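Local coordinates for cytoplasmic protein (Bacillus cereus, PDB 2O3L), which is of unknown function but belongs to the DUF1048 family and folds into an all-helical, left-handed superhelix, at residues Gln18-Phe21 and Lys22-Asn26. Sequence-based numbering, arbitrary orientation.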
ATOM      1  N   GLN A  18      -1.582   8.777   3.681  1.00 40.24           N
ATOM      2  CA  GLN A  18      -1.769   7.968   4.868  1.00 41.54           C
ATOM      3  C   GLN A  18      -3.122   7.292   4.899  1.00 42.44           C
ATOM      4  O   GLN A  18      -3.189   6.120   5.270  1.00 40.14           O
ATOM      5  CB  GLN A  18      -1.577   8.779   6.136  1.00 42.02           C
ATOM      6  CG  GLN A  18      -0.129   9.300   6.269  1.00 40.29           C
ATOM      7  CD  GLN A  18       0.076  10.026   7.576  1.00 49.24           C
ATOM      8  OE1 GLN A  18      -0.311   9.528   8.614  1.00 43.74           O
ATOM      9  NE2 GLN A  18       0.660  11.222   7.522  1.00 43.76           N
ATOM     10  N   PHE A  19      -4.186   8.009   4.516  1.00 38.73           N
ATOM     11  CA  PHE A  19      -5.538   7.465   4.661  1.00 37.19           C
ATOM     12  C   PHE A  19      -5.720   6.358   3.638  1.00 36.29           C
ATOM     13  O   PHE A  19      -6.276   5.276   3.922  1.00 36.72           O
ATOM     14  CB  PHE A  19      -6.574   8.565   4.481  1.00 40.15           C
ATOM     15  CG  PHE A  19      -7.973   8.122   4.748  1.00 41.96           C
ATOM     16  CD1 PHE A  19      -8.391   7.854   6.039  1.00 47.89           C
ATOM     17  CD2 PHE A  19      -8.882   7.976   3.701  1.00 53.24           C
ATOM     18  CE1 PHE A  19      -9.709   7.435   6.312  1.00 50.40           C
ATOM     19  CE2 PHE A  19     -10.191   7.543   3.944  1.00 48.56           C
ATOM     20  CZ  PHE A  19     -10.612   7.289   5.271  1.00 51.55           C
ATOM     21  N   VAL A  20      -5.212   6.609   2.440  1.00 36.91           N
ATOM     22  CA  VAL A  20      -5.324   5.651   1.368  1.00 37.71           C
ATOM     23  C   VAL A  20      -4.501   4.383   1.652  1.00 41.75           C
ATOM     24  O   VAL A  20      -4.973   3.297   1.396  1.00 39.29           O
ATOM     25  CB  VAL A  20      -4.959   6.261   0.036  1.00 39.47           C
ATOM     26  CG1 VAL A  20      -4.899   5.181  -1.062  1.00 41.30           C
ATOM     27  CG2 VAL A  20      -6.025   7.314  -0.312  1.00 42.54           C
ATOM     28  N   PHE A  21      -3.291   4.548   2.174  1.00 37.62           N
ATOM     29  CA  PHE A  21      -2.529   3.417   2.631  1.00 41.44           C
ATOM     30  C   PHE A  21      -3.294   2.559   3.655  1.00 38.86           C
ATOM     31  O   PHE A  21      -3.276   1.348   3.572  1.00 39.44           O
ATOM     32  CB  PHE A  21      -1.174   3.828   3.233  1.00 40.30           C
ATOM     33  CG  PHE A  21      -0.375   2.640   3.681  1.00 41.56           C
ATOM     34  CD1 PHE A  21       0.352   1.906   2.768  1.00 49.86           C
ATOM     35  CD2 PHE A  21      -0.457   2.183   4.988  1.00 47.53           C
ATOM     36  CE1 PHE A  21       1.007   0.764   3.147  1.00 46.42           C
ATOM     37  CE2 PHE A  21       0.229   1.072   5.383  1.00 47.08           C
ATOM     38  CZ  PHE A  21       0.953   0.343   4.450  1.00 44.87           C
ATOM     39  N   LYS A  22      -3.877   3.211   4.649  1.00 39.43           N
ATOM     40  CA  LYS A  22      -4.676   2.541   5.663  1.00 41.28           C
ATOM     41  C   LYS A  22      -5.863   1.791   5.055  1.00 40.53           C
ATOM     42  O   LYS A  22      -6.178   0.672   5.474  1.00 38.30           O
ATOM     43  CB  LYS A  22      -5.189   3.574   6.649  1.00 40.09           C
ATOM     44  CG  LYS A  22      -6.046   2.981   7.740  1.00 46.47           C
ATOM     45  CD  LYS A  22      -6.407   4.001   8.843  1.00 48.34           C
ATOM     46  CE  LYS A  22      -7.491   4.971   8.435  1.00 55.30           C
ATOM     47  NZ  LYS A  22      -7.965   5.606   9.663  1.00 68.70           N
ATOM     48  N   LYS A  23      -6.510   2.409   4.072  1.00 40.75           N
ATOM     49  CA  LYS A  23      -7.621   1.759   3.360  1.00 40.27           C
ATOM     50  C   LYS A  23      -7.139   0.429   2.704  1.00 37.42           C
ATOM     51  O   LYS A  23      -7.737  -0.591   2.874  1.00 39.06           O
ATOM     52  CB  LYS A  23      -8.255   2.704   2.343  1.00 38.88           C
ATOM     53  CG  LYS A  23      -9.169   3.784   2.909  1.00 38.00           C
ATOM     54  CD  LYS A  23      -9.718   4.760   1.848  1.00 37.62           C
ATOM     55  CE  LYS A  23     -10.472   4.078   0.693  1.00 44.49           C
ATOM     56  NZ  LYS A  23     -11.318   4.982  -0.202  1.00 42.01           N
ATOM     57  N   ILE A  24      -6.024   0.475   2.008  1.00 39.81           N
ATOM     58  CA  ILE A  24      -5.425  -0.666   1.335  1.00 36.54           C
ATOM     59  C   ILE A  24      -4.945  -1.749   2.291  1.00 37.40           C
ATOM     60  O   ILE A  24      -5.160  -2.951   2.062  1.00 34.26           O
ATOM     61  CB  ILE A  24      -4.248  -0.191   0.503  1.00 39.73           C
ATOM     62  CG1 ILE A  24      -4.773   0.699  -0.621  1.00 38.27           C
ATOM     63  CG2 ILE A  24      -3.507  -1.385  -0.094  1.00 36.13           C
ATOM     64  CD1 ILE A  24      -3.685   1.351  -1.423  1.00 40.62           C
ATOM     65  N   GLN A  25      -4.298  -1.324   3.372  1.00 35.72           N
ATOM     66  CA  GLN A  25      -3.872  -2.274   4.402  1.00 40.49           C
ATOM     67  C   GLN A  25      -5.084  -3.029   4.965  1.00 40.17           C
ATOM     68  O   GLN A  25      -5.093  -4.277   5.064  1.00 38.16           O
ATOM     69  CB  GLN A  25      -3.113  -1.524   5.494  1.00 41.68           C
ATOM     70  CG  GLN A  25      -2.501  -2.392   6.523  1.00 52.16           C
ATOM     71  CD  GLN A  25      -1.631  -1.608   7.460  1.00 53.11           C
ATOM     72  OE1 GLN A  25      -2.041  -0.548   7.928  1.00 57.88           O
ATOM     73  NE2 GLN A  25      -0.414  -2.119   7.745  1.00 46.82           N
ATOM     74  N   ASN A  26      -6.145  -2.297   5.269  1.00 37.79           N
ATOM     75  CA  ASN A  26      -7.333  -2.942   5.776  1.00 37.78           C
ATOM     76  C   ASN A  26      -7.981  -3.842   4.715  1.00 35.72           C
ATOM     77  O   ASN A  26      -8.467  -4.941   5.028  1.00 35.29           O
ATOM     78  CB  ASN A  26      -8.323  -1.916   6.325  1.00 37.52           C
ATOM     79  CG  ASN A  26      -7.949  -1.453   7.723  1.00 48.87           C
ATOM     80  OD1 ASN A  26      -8.138  -2.186   8.704  1.00 57.13           O
ATOM     81  ND2 ASN A  26      -7.393  -0.248   7.824  1.00 44.75           N
TER
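Two turns in the middle of the amphipathic helix 15-31 bring Phe19, Val20 and Phe21 against Lys22, Lys23, Ile24 and Gln25. Backbone i to i+4 bonds such as Gln25 N to Phe21 O (2.9 Å) hold the turns together. On the exposed side, the aliphatic chains of two lysines pack against the Phe19 ring from the same side. Lys23 lays CG over that face and brings CD to 3.5 Å from Phe19 CE2, while Lys22 approaches obliquely with CE, 3.9 Å from Phe19 CD1. Phe19 has CG anti to its backbone N (chi1 -174°), which turns the ring toward the C-terminal turn, where the lysine chains pass. Towards the protein interior, Val20 CG1 meets Ile24 CD1 at 4.0 Å, and both residues reach Phe50 of helix 36-56. Gln25 sets its amide 65° from the plane of the Phe21 ring, with OE1 3.8 Å from Phe21 CE2. Next along the chain, Asn26 folds back so that ND2 donates to Lys22 O, one turn earlier, at 2.8 Å from above the carbonyl plane, opposite the face used by Asn26 N. Lysine methylenes thus cover part of an exposed ring, Val20, Phe21 and Ile24 pack on neighbouring helices, and the buried Gln25 amide is met by a weak hydrogen bond from NE2 to Gln43.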